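Local coordinates for putative cell adhesion protein (Parabacteroides distasonis, PDB 3LIU), which probably serves as a fimbrillin-type subunit that assembles into a distinct kind of bacterial surface pilus involved in adhesion, at residues K201-A206 with T307-K312; D265-K270 with H280-Y285; Y333-G338 with Y360-T365. All blocks are in the same frame, centred on the assembly; numbering follows the deposited sequence. Where two conformers were deposited one is given.

Interaction 1 (K201-A206 with T307-K312); sequences KEVFIA and TLLIVK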
# COMPACT_ATOMS: atom_id res chain seq x y z
N LYS A 201 -13.40 14.30 -14.70
CA LYS A 201 -13.31 15.45 -13.77
C LYS A 201 -12.58 15.15 -12.47
O LYS A 201 -11.87 16.01 -11.96
CB LYS A 201 -14.70 15.96 -13.42
CG LYS A 201 -15.40 16.76 -14.55
CD LYS A 201 -16.71 17.40 -14.02
CE LYS A 201 -17.28 18.50 -14.94
NZ LYS A 201 -18.81 18.43 -15.07
N GLU A 202 -12.73 13.93 -11.96
CA GLU A 202 -12.16 13.57 -10.65
C GLU A 202 -11.90 12.06 -10.56
O GLU A 202 -12.62 11.24 -11.16
CB GLU A 202 -13.14 14.00 -9.52
CG GLU A 202 -12.64 13.77 -8.07
CD GLU A 202 -11.90 14.97 -7.48
OE1 GLU A 202 -11.77 15.99 -8.18
OE2 GLU A 202 -11.44 14.90 -6.32
N VAL A 203 -10.88 11.69 -9.80
CA VAL A 203 -10.62 10.32 -9.43
C VAL A 203 -10.45 10.25 -7.92
O VAL A 203 -9.82 11.14 -7.32
CB VAL A 203 -9.35 9.80 -10.13
CG1 VAL A 203 -9.15 8.31 -9.85
CG2 VAL A 203 -9.42 10.05 -11.66
N PHE A 204 -11.05 9.26 -7.27
CA PHE A 204 -10.81 9.09 -5.83
C PHE A 204 -10.89 7.65 -5.37
O PHE A 204 -11.39 6.78 -6.09
CB PHE A 204 -11.68 10.06 -4.97
CG PHE A 204 -13.14 9.65 -4.81
CD1 PHE A 204 -14.04 9.86 -5.82
CD2 PHE A 204 -13.59 9.11 -3.62
CE1 PHE A 204 -15.38 9.52 -5.68
CE2 PHE A 204 -14.94 8.76 -3.45
CZ PHE A 204 -15.84 8.99 -4.48
N ILE A 205 -10.37 7.42 -4.16
CA ILE A 205 -10.33 6.09 -3.59
C ILE A 205 -11.23 6.03 -2.36
O ILE A 205 -11.28 7.00 -1.59
CB ILE A 205 -8.89 5.73 -3.13
CG1 ILE A 205 -7.91 5.84 -4.30
CG2 ILE A 205 -8.86 4.31 -2.46
CD1 ILE A 205 -8.21 4.99 -5.53
N ALA A 206 -11.96 4.92 -2.20
CA ALA A 206 -12.83 4.71 -1.01
C ALA A 206 -12.47 3.38 -0.36
O ALA A 206 -11.98 2.49 -1.03
CB ALA A 206 -14.33 4.73 -1.41
N THR A 307 -11.42 -1.92 -1.34
CA THR A 307 -10.95 -0.63 -1.82
C THR A 307 -11.46 -0.38 -3.23
O THR A 307 -11.37 -1.28 -4.09
CB THR A 307 -9.42 -0.61 -1.80
OG1 THR A 307 -8.99 -0.81 -0.46
CG2 THR A 307 -8.85 0.69 -2.30
N LEU A 308 -12.03 0.81 -3.43
CA LEU A 308 -12.63 1.21 -4.71
C LEU A 308 -11.82 2.32 -5.30
O LEU A 308 -11.34 3.21 -4.57
CB LEU A 308 -14.09 1.73 -4.52
CG LEU A 308 -15.07 0.85 -3.74
CD1 LEU A 308 -16.45 1.50 -3.59
CD2 LEU A 308 -15.24 -0.56 -4.34
N LEU A 309 -11.69 2.28 -6.63
CA LEU A 309 -11.37 3.42 -7.42
C LEU A 309 -12.64 3.90 -8.07
O LEU A 309 -13.34 3.15 -8.78
CB LEU A 309 -10.26 3.13 -8.46
CG LEU A 309 -9.90 4.38 -9.29
CD1 LEU A 309 -8.41 4.52 -9.54
CD2 LEU A 309 -10.68 4.47 -10.59
N ILE A 310 -12.95 5.17 -7.83
CA ILE A 310 -14.15 5.79 -8.38
C ILE A 310 -13.78 7.01 -9.23
O ILE A 310 -12.99 7.88 -8.78
CB ILE A 310 -15.10 6.22 -7.23
CG1 ILE A 310 -15.36 5.04 -6.28
CG2 ILE A 310 -16.50 6.77 -7.79
CD1 ILE A 310 -16.30 5.37 -5.08
N VAL A 311 -14.30 7.05 -10.47
CA VAL A 311 -14.15 8.21 -11.34
C VAL A 311 -15.47 8.97 -11.51
O VAL A 311 -16.56 8.38 -11.41
CB VAL A 311 -13.56 7.85 -12.72
CG1 VAL A 311 -12.28 6.94 -12.54
CG2 VAL A 311 -14.57 7.17 -13.56
N LYS A 312 -15.33 10.28 -11.66
CA LYS A 312 -16.44 11.16 -11.97
C LYS A 312 -16.14 11.93 -13.25
O LYS A 312 -15.03 12.42 -13.42
CB LYS A 312 -16.66 12.17 -10.86
CG LYS A 312 -18.05 12.85 -10.94
CD LYS A 312 -18.22 13.99 -9.98
CE LYS A 312 -17.39 15.17 -10.38
NZ LYS A 312 -17.55 16.23 -9.40

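Interaction 2 (D265-K270 with H280-Y285); sequences DALAKK and HEFYVY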
# COMPACT_ATOMS: atom_id res chain seq x y z
N ASP A 265 -7.25 13.74 2.15
CA ASP A 265 -7.20 14.51 0.90
C ASP A 265 -6.27 13.90 -0.16
O ASP A 265 -6.47 14.13 -1.35
CB ASP A 265 -6.80 15.98 1.16
CG ASP A 265 -7.88 16.77 1.91
OD1 ASP A 265 -9.04 16.38 1.86
OD2 ASP A 265 -7.54 17.74 2.58
N ALA A 266 -5.25 13.18 0.28
CA ALA A 266 -4.32 12.52 -0.66
C ALA A 266 -5.04 11.46 -1.52
O ALA A 266 -4.55 11.06 -2.58
CB ALA A 266 -3.12 11.88 0.11
N LEU A 267 -6.20 11.01 -1.06
CA LEU A 267 -6.95 9.99 -1.80
C LEU A 267 -8.00 10.51 -2.78
O LEU A 267 -8.87 9.75 -3.22
CB LEU A 267 -7.61 9.02 -0.80
CG LEU A 267 -6.62 8.23 0.06
CD1 LEU A 267 -7.40 7.25 0.97
CD2 LEU A 267 -5.61 7.48 -0.83
N ALA A 268 -7.94 11.81 -3.13
CA ALA A 268 -8.73 12.38 -4.25
C ALA A 268 -7.85 13.25 -5.15
O ALA A 268 -6.90 13.91 -4.68
CB ALA A 268 -9.93 13.20 -3.72
N LYS A 269 -8.15 13.23 -6.44
CA LYS A 269 -7.45 14.08 -7.39
C LYS A 269 -8.41 14.59 -8.45
O LYS A 269 -9.07 13.80 -9.16
CB LYS A 269 -6.34 13.31 -8.08
CG LYS A 269 -5.48 14.13 -9.03
CD LYS A 269 -4.25 14.70 -8.36
CE LYS A 269 -3.40 15.52 -9.33
NZ LYS A 269 -3.87 16.92 -9.42
N LYS A 270 -8.45 15.90 -8.56
CA LYS A 270 -9.13 16.59 -9.65
C LYS A 270 -8.32 16.45 -10.95
O LYS A 270 -7.10 16.51 -10.91
CB LYS A 270 -9.30 18.06 -9.26
CG LYS A 270 -10.07 18.92 -10.26
CD LYS A 270 -10.38 20.32 -9.68
CE LYS A 270 -11.31 21.12 -10.60
NZ LYS A 270 -12.22 22.04 -9.84
N HIS A 280 -2.06 9.44 -11.97
CA HIS A 280 -1.70 9.87 -10.65
C HIS A 280 -1.77 8.65 -9.71
O HIS A 280 -2.80 7.95 -9.64
CB HIS A 280 -2.64 10.95 -10.15
CG HIS A 280 -2.38 11.35 -8.75
ND1 HIS A 280 -1.39 12.24 -8.40
CD2 HIS A 280 -2.95 10.93 -7.59
CE1 HIS A 280 -1.37 12.38 -7.09
NE2 HIS A 280 -2.30 11.59 -6.57
N GLU A 281 -0.70 8.41 -8.99
CA GLU A 281 -0.66 7.22 -8.12
C GLU A 281 -1.19 7.54 -6.73
O GLU A 281 -0.85 8.57 -6.17
CB GLU A 281 0.76 6.68 -8.02
CG GLU A 281 1.22 6.01 -9.28
CD GLU A 281 2.68 5.56 -9.22
OE1 GLU A 281 3.13 4.94 -8.22
OE2 GLU A 281 3.37 5.82 -10.21
N PHE A 282 -2.06 6.65 -6.20
CA PHE A 282 -2.57 6.73 -4.85
C PHE A 282 -1.95 5.59 -4.06
O PHE A 282 -1.94 4.47 -4.55
CB PHE A 282 -4.11 6.53 -4.83
CG PHE A 282 -4.89 7.62 -5.55
CD1 PHE A 282 -5.09 8.86 -4.96
CD2 PHE A 282 -5.38 7.41 -6.83
CE1 PHE A 282 -5.83 9.88 -5.64
CE2 PHE A 282 -6.09 8.42 -7.49
CZ PHE A 282 -6.32 9.64 -6.88
N TYR A 283 -1.53 5.87 -2.83
CA TYR A 283 -0.92 4.91 -1.97
C TYR A 283 -1.90 4.47 -0.88
O TYR A 283 -2.53 5.29 -0.21
CB TYR A 283 0.34 5.48 -1.30
CG TYR A 283 1.40 6.00 -2.22
CD1 TYR A 283 1.73 5.32 -3.41
CD2 TYR A 283 2.10 7.17 -1.92
CE1 TYR A 283 2.69 5.82 -4.29
CE2 TYR A 283 3.09 7.64 -2.77
CZ TYR A 283 3.39 6.96 -3.94
OH TYR A 283 4.35 7.44 -4.80
N VAL A 284 -1.97 3.15 -0.69
CA VAL A 284 -2.94 2.56 0.21
C VAL A 284 -2.25 1.39 0.88
O VAL A 284 -1.22 0.90 0.38
CB VAL A 284 -4.25 2.06 -0.54
CG1 VAL A 284 -4.99 3.19 -1.19
CG2 VAL A 284 -3.92 1.00 -1.58
N TYR A 285 -2.79 0.92 2.00
CA TYR A 285 -2.30 -0.31 2.63
C TYR A 285 -3.09 -1.51 2.06
O TYR A 285 -4.08 -1.35 1.31
CB TYR A 285 -2.39 -0.26 4.17
CG TYR A 285 -1.45 0.72 4.89
CD1 TYR A 285 -0.14 0.90 4.48
CD2 TYR A 285 -1.88 1.42 6.01
CE1 TYR A 285 0.72 1.75 5.13
CE2 TYR A 285 -0.99 2.29 6.70
CZ TYR A 285 0.27 2.45 6.25
OH TYR A 285 1.16 3.31 6.84
O HOH W 1 -2.28 11.46 -3.64

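Interaction 3 (Y333-G338 with Y360-T365); sequences YAIPVG and YEISLT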
# COMPACT_ATOMS: atom_id res chain seq x y z
N TYR A 333 -18.58 6.26 -11.66
CA TYR A 333 -18.30 4.87 -12.00
C TYR A 333 -17.29 4.32 -10.98
O TYR A 333 -16.16 4.86 -10.83
CB TYR A 333 -17.70 4.79 -13.40
CG TYR A 333 -18.54 5.44 -14.49
CD1 TYR A 333 -18.44 6.79 -14.75
CD2 TYR A 333 -19.43 4.68 -15.26
CE1 TYR A 333 -19.18 7.40 -15.76
CE2 TYR A 333 -20.20 5.27 -16.26
CZ TYR A 333 -20.04 6.65 -16.51
OH TYR A 333 -20.77 7.26 -17.49
N ALA A 334 -17.72 3.29 -10.24
CA ALA A 334 -16.92 2.69 -9.18
C ALA A 334 -16.43 1.30 -9.53
O ALA A 334 -17.21 0.51 -10.07
CB ALA A 334 -17.74 2.65 -7.88
N ILE A 335 -15.20 0.99 -9.14
CA ILE A 335 -14.48 -0.25 -9.45
C ILE A 335 -13.87 -0.84 -8.20
O ILE A 335 -13.05 -0.20 -7.56
CB ILE A 335 -13.28 0.11 -10.40
CG1 ILE A 335 -13.82 0.53 -11.76
CG2 ILE A 335 -12.27 -0.99 -10.56
CD1 ILE A 335 -15.01 -0.24 -12.19
N PRO A 336 -14.21 -2.09 -7.86
CA PRO A 336 -13.46 -2.74 -6.80
C PRO A 336 -12.09 -3.18 -7.28
O PRO A 336 -11.99 -4.05 -8.15
CB PRO A 336 -14.34 -3.93 -6.41
CG PRO A 336 -15.38 -4.05 -7.49
CD PRO A 336 -15.17 -3.00 -8.51
N VAL A 337 -11.04 -2.61 -6.69
CA VAL A 337 -9.66 -2.80 -7.18
C VAL A 337 -9.17 -4.23 -6.92
O VAL A 337 -8.98 -4.66 -5.78
CB VAL A 337 -8.70 -1.74 -6.61
CG1 VAL A 337 -7.24 -1.92 -7.16
CG2 VAL A 337 -9.20 -0.34 -6.98
N GLY A 338 -8.95 -4.95 -8.00
CA GLY A 338 -8.32 -6.25 -7.91
C GLY A 338 -9.27 -7.42 -7.77
O GLY A 338 -8.84 -8.53 -7.47
N TYR A 360 -1.05 -1.02 -9.40
CA TYR A 360 -2.31 -1.33 -10.03
C TYR A 360 -2.59 -0.26 -11.08
O TYR A 360 -2.61 0.96 -10.76
CB TYR A 360 -3.42 -1.35 -8.98
CG TYR A 360 -3.32 -2.49 -8.04
CD1 TYR A 360 -2.41 -2.48 -7.00
CD2 TYR A 360 -4.14 -3.61 -8.18
CE1 TYR A 360 -2.32 -3.55 -6.11
CE2 TYR A 360 -4.05 -4.68 -7.30
CZ TYR A 360 -3.13 -4.66 -6.30
OH TYR A 360 -3.04 -5.75 -5.45
N GLU A 361 -2.71 -0.69 -12.33
CA GLU A 361 -2.99 0.20 -13.46
C GLU A 361 -4.36 -0.15 -13.99
O GLU A 361 -4.56 -1.25 -14.53
CB GLU A 361 -1.95 0.03 -14.55
CG GLU A 361 -0.54 0.31 -14.11
CD GLU A 361 -0.29 1.78 -13.83
OE1 GLU A 361 -1.09 2.63 -14.29
OE2 GLU A 361 0.71 2.08 -13.15
N ILE A 362 -5.33 0.76 -13.78
CA ILE A 362 -6.76 0.53 -14.09
C ILE A 362 -7.14 1.29 -15.38
O ILE A 362 -6.91 2.49 -15.49
CB ILE A 362 -7.65 0.98 -12.90
CG1 ILE A 362 -7.24 0.18 -11.64
CG2 ILE A 362 -9.15 0.82 -13.23
CD1 ILE A 362 -7.95 0.52 -10.40
N SER A 363 -7.67 0.57 -16.35
CA SER A 363 -8.18 1.16 -17.58
C SER A 363 -9.67 0.91 -17.66
O SER A 363 -10.12 -0.24 -17.64
CB SER A 363 -7.50 0.52 -18.80
OG SER A 363 -6.10 0.73 -18.71
N LEU A 364 -10.43 2.00 -17.76
CA LEU A 364 -11.88 1.92 -17.80
C LEU A 364 -12.45 2.09 -19.19
O LEU A 364 -11.96 2.90 -19.98
CB LEU A 364 -12.46 3.00 -16.87
CG LEU A 364 -12.07 2.86 -15.41
CD1 LEU A 364 -12.86 3.92 -14.56
CD2 LEU A 364 -12.30 1.43 -14.94
N THR A 365 -13.47 1.29 -19.50
CA THR A 365 -14.23 1.48 -20.74
C THR A 365 -15.63 1.87 -20.28
O THR A 365 -16.33 1.06 -19.67
CB THR A 365 -14.30 0.21 -21.61
OG1 THR A 365 -12.98 -0.16 -22.01
CG2 THR A 365 -15.18 0.44 -22.88

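Interaction 1 (K201-A206 with T307-K312)
An antiparallel strand pair ending in a classic beta bulge joins 201-206 to 307-312, within one sheet of what is consistent with a transthyretin-like beta-sandwich. The axes of the two short segments come within 4.7 Å, and the residues facing the opposing sheet are apolar: Val-203, Leu-309 and Val-311 pack on Ile-178 and Leu-180 of strand 172-185. On the other face, Phe-204 and Ile-310 stand side by side. Ile-310 can be followed outward. Its CB lies over the Phe-204 ring, 4.1 Å from the centroid, in a CH-pi contact. The CG2 branch meets Phe-204 CE1 at 3.6 Å. The other branch is extended (chi2 179°), so that CD1 reaches Phe-204 CZ at 3.7 Å and also touches the CB of Ala-206, whose methyl fits between Ile-310 and Leu-308 on this face. The phenyl group takes the crowded first torsion (chi1 77°), with CG between N and C, which brings the ring over toward its neighbour. Their backbones are joined by two nearly axial N-H to C=O bonds. At the bulge Lys-201, whose NZ forms a salt bridge with Asp-314, shares one acceptor with Glu-202: the O of Lys-312 takes Lys-201 N at 2.8 Å and Glu-202 N at 3.1 Å.

Interaction 2 (D265-K270 with H280-Y285)
The two backbones do not pair: they stand 6.3 Å apart between the CA atoms of Leu-267 and Phe-282, and 7.8 Å apart between those of Lys-269 and His-280, so side chains and a water bridge the gap. Phe-282 turns its ring edge to the end of the 3-10 turn, where the O of Ala-266 lies in the ring plane, 3.3 Å from CD1. The CZ end of the ring reaches Lys-269 CB, while CD2 of His-280, two residues earlier, sits above one face, near the rim. The contact lies between the two layers of what is probably a beta-sandwich: 268-270 hydrogen-bonds to strand 193-213 of one sheet, whereas 282-284 pairs with 172-185 of the facing layer. Lys-269 bends at CG (chi2 92°) and crosses the imidazole, holding CD 3.7 Å above the plane of the His-280 ring, over its centre, in a CH-pi contact. Its ammonium goes on to a salt bridge with Asp-275. In the plane of the imidazole, NE2 meets a water at 2.9 Å, and that water donates to the O of Ala-266 at 2.5 Å. An alanine here removes the ring under the Lys-269 chain and the NE2 partner of the water, and would probably leave both less well held. Leu-267, long enough to span the gap although its CB starts away from it, brings CD2 to within 4.3 Å of Val-284 CG1.

Interaction 3 (Y333-G338 with Y360-T365)
Sheet packs against sheet here, as in the core of a beta-sandwich: strand 326-336, hydrogen-bonded to 308-319, faces strand 358-366 of the other layer through side chains alone. Contact is closest at two places. Ile-335 and Leu-364 reach toward each other tip to tip, CG1 meeting CD2 at 3.6 Å. Val-337 splits its branches between two partners. Its CG2 touches Ile-362 CD1 at 3.7 Å, the isoleucine coming in at about a right angle with its chain extended (chi2 178°), and its CG1 meets Tyr-360 CD2 at 3.7 Å. Between these places the packing loosens, for Ile-335 CG2 and Ile-362 CG2 are 4.5 Å apart. Branched aliphatic side chains suit this interior because they bring no polar group that would need a partner. The other side of strand 360-365 has a different character: Glu-361, Ser-363 and Thr-365 are partly exposed and polar. Tyr-360, at the end of the apolar row, can be buried because its hydroxyl hydrogen-bonds with Tyr-353 O and Gln-355 N. Gly-338 suits the turn-off of the chain at its positive phi (91°), where a beta carbon would jam against the O of Val-337 and lie 3.7 Å from Tyr-360 CE2.

How the interactions relate
From the N terminus, strand 193-213 supplies 201-206, and its partner 307-312 arrives only after an excursion of 100 residues, so interaction 1 closes a long loop. Interaction 2 falls wholly within that excursion and closes a short loop of its own, between 265-270 and 280-285. Interaction 3 follows in series, joining 333-338 to 360-365 across 21 residues. Backbone bonds link them: 201-206 lies between 268-270 and 307-312, and 307-312 pairs on its far side with 333-338. Interaction 1 is therefore a pairing within one sheet, while interactions 2 and 3, their centres about 14 Å apart, connect that sheet to the layer containing 172-185.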